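PDB 1Y13: 6-pyruvoyl tetrahydropterin synthase from Plasmodium falciparum, which belongs to the 6-pyruvoyl tetrahydropterin synthase family, assembles from six chains, and binds zinc and biopterin. Local coordinates for residues E136-G139 with Q140-N144. Sequence-based numbering, arbitrary orientation.
With BIO (biopterin), chain E.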
loop_
_atom_site.group_PDB
_atom_site.type_symbol
_atom_site.label_atom_id
_atom_site.label_comp_id
_atom_site.label_asym_id
_atom_site.label_seq_id
_atom_site.Cartn_x
_atom_site.Cartn_y
_atom_site.Cartn_z
ATOM N N GLU A 136 -8.228 -19.041 9.572
ATOM C CA GLU A 136 -7.521 -19.666 10.699
ATOM C C GLU A 136 -7.106 -21.110 10.417
ATOM O O GLU A 136 -5.957 -21.453 10.577
ATOM C CB GLU A 136 -8.375 -19.646 11.984
ATOM C CG GLU A 136 -8.633 -18.261 12.583
ATOM C CD GLU A 136 -9.963 -17.673 12.127
ATOM O OE1 GLU A 136 -10.302 -17.836 10.935
ATOM O OE2 GLU A 136 -10.677 -17.072 12.966
ATOM N N GLU A 137 -8.050 -21.958 10.012
ATOM C CA GLU A 137 -7.740 -23.375 9.780
ATOM C C GLU A 137 -6.874 -23.613 8.539
ATOM O O GLU A 137 -5.986 -24.466 8.556
ATOM C CB GLU A 137 -9.023 -24.193 9.767
ATOM C CG GLU A 137 -9.670 -24.265 11.168
ATOM C CD GLU A 137 -10.812 -25.279 11.281
ATOM O OE1 GLU A 137 -10.733 -26.357 10.655
ATOM O OE2 GLU A 137 -11.789 -25.013 12.017
ATOM N N ILE A 138 -7.124 -22.843 7.467
ATOM C CA ILE A 138 -6.240 -22.856 6.300
ATOM C C ILE A 138 -4.800 -22.431 6.719
ATOM O O ILE A 138 -3.822 -23.085 6.367
ATOM C CB ILE A 138 -6.795 -21.979 5.141
ATOM C CG1 ILE A 138 -8.132 -22.550 4.604
ATOM C CG2 ILE A 138 -5.780 -21.875 4.006
ATOM C CD1 ILE A 138 -8.913 -21.562 3.700
ATOM N N GLY A 139 -4.680 -21.368 7.502
ATOM C CA GLY A 139 -3.375 -20.971 8.074
ATOM C C GLY A 139 -2.614 -22.050 8.832
ATOM O O GLY A 139 -1.417 -22.266 8.609
ATOM N N GLN A 140 -3.299 -22.729 9.749
ATOM C CA GLN A 140 -2.709 -23.841 10.483
ATOM C C GLN A 140 -2.169 -24.910 9.547
ATOM O O GLN A 140 -1.047 -25.397 9.724
ATOM C CB GLN A 140 -3.721 -24.446 11.469
ATOM C CG GLN A 140 -4.214 -23.457 12.527
ATOM C CD GLN A 140 -5.170 -24.079 13.551
ATOM O OE1 GLN A 140 -6.155 -24.740 13.203
ATOM N NE2 GLN A 140 -4.885 -23.853 14.817
ATOM N N TYR A 141 -2.960 -25.273 8.539
ATOM C CA TYR A 141 -2.495 -26.235 7.540
ATOM C C TYR A 141 -1.247 -25.711 6.781
ATOM O O TYR A 141 -0.274 -26.441 6.597
ATOM C CB TYR A 141 -3.619 -26.610 6.555
ATOM C CG TYR A 141 -3.123 -27.403 5.376
ATOM C CD1 TYR A 141 -2.923 -28.785 5.471
ATOM C CD2 TYR A 141 -2.828 -26.773 4.165
ATOM C CE1 TYR A 141 -2.457 -29.534 4.378
ATOM C CE2 TYR A 141 -2.367 -27.516 3.057
ATOM C CZ TYR A 141 -2.183 -28.873 3.180
ATOM O OH TYR A 141 -1.714 -29.575 2.092
ATOM N N ILE A 142 -1.286 -24.459 6.331
ATOM C CA ILE A 142 -0.143 -23.869 5.638
ATOM C C ILE A 142 1.135 -23.864 6.523
ATOM O O ILE A 142 2.240 -24.222 6.064
ATOM C CB ILE A 142 -0.494 -22.498 5.098
ATOM C CG1 ILE A 142 -1.427 -22.667 3.883
ATOM C CG2 ILE A 142 0.767 -21.745 4.677
ATOM C CD1 ILE A 142 -2.025 -21.410 3.441
ATOM N N LEU A 143 0.964 -23.533 7.793
ATOM C CA LEU A 143 2.085 -23.485 8.734
ATOM C C LEU A 143 2.740 -24.840 8.856
ATOM O O LEU A 143 3.960 -24.946 8.758
ATOM C CB LEU A 143 1.628 -22.990 10.113
ATOM C CG LEU A 143 2.662 -22.942 11.262
ATOM C CD1 LEU A 143 3.708 -21.892 11.029
ATOM C CD2 LEU A 143 1.980 -22.680 12.538
ATOM N N ASN A 144 1.930 -25.878 9.055
ATOM C CA ASN A 144 2.450 -27.243 9.136
ATOM C C ASN A 144 3.185 -27.646 7.855
ATOM O O ASN A 144 4.311 -28.108 7.918
ATOM C CB ASN A 144 1.338 -28.223 9.481
ATOM C CG ASN A 144 0.739 -27.980 10.875
ATOM O OD1 ASN A 144 1.397 -27.452 11.766
ATOM N ND2 ASN A 144 -0.515 -28.384 11.060
HETATM N N1 BIO E . -14.202 -15.090 10.118
HETATM N N2 BIO E . -12.480 -15.501 11.627
HETATM C C2 BIO E . -13.024 -15.684 10.391
HETATM N N3 BIO E . -12.437 -16.429 9.429
HETATM C C4A BIO E . -14.211 -16.047 7.814
HETATM C C8A BIO E . -14.808 -15.246 8.902
HETATM N N8 BIO E . -16.007 -14.651 8.661
HETATM C C7 BIO E . -16.653 -14.764 7.479
HETATM C C6 BIO E . -16.100 -15.490 6.446
HETATM N N5 BIO E . -14.906 -16.113 6.652
HETATM C C9 BIO E . -16.813 -15.623 5.116
HETATM O O9 BIO E . -16.485 -16.884 4.418
HETATM C C10 BIO E . -16.594 -14.408 4.150
HETATM O O10 BIO E . -15.495 -14.656 3.251
HETATM C C11 BIO E . -16.378 -13.033 4.807
HETATM O O HOH W 1 -6.117 -26.636 10.273
#
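Two turns near the start of helix 135-150 meet here through the main chain. Q140 N donates to E136 O at 3.1 Å, and Y141 N, I142 N and L143 N hydrogen-bond to the backbone O of E137, I138 and G139, the i to i+4 pattern of an alpha-helix. The bond from I142 N to I138 O is 2.9 Å long. On the inner face, I138 and I142, one turn apart, run alongside each other. CG2 of I138 touches CD1 of I142 at 3.8 Å, and both side chains pack on F33 of strand 21-41. This is the buried helix-on-sheet face of the fold, where I142 and L143 also meet strand 162-168. G139 takes part through its backbone, its O accepting from L143 N at 2.8 Å. On another flank, Q140 extends back toward the preceding turn. Its CG comes within 3.3 Å of E136 O. One water donates to E137 O at 2.8 Å and only weakly to Q140 OE1. The carboxylate of E137 is hydrogen-bonded to H132 ND1 and K131 N. At the biopterin pocket, E136 has CG beside its backbone N (chi1 -67°) and bends at chi2, carrying its carboxylate away from the helix. Both oxygens are used: N3 of biopterin donates to E136 OE1 at 3.0 Å and its amino group N2 to E136 OE2 at 2.7 Å. E136 OE2 also accepts from V69 N of the second subunit, whose I70 and F72 bind the same biopterin.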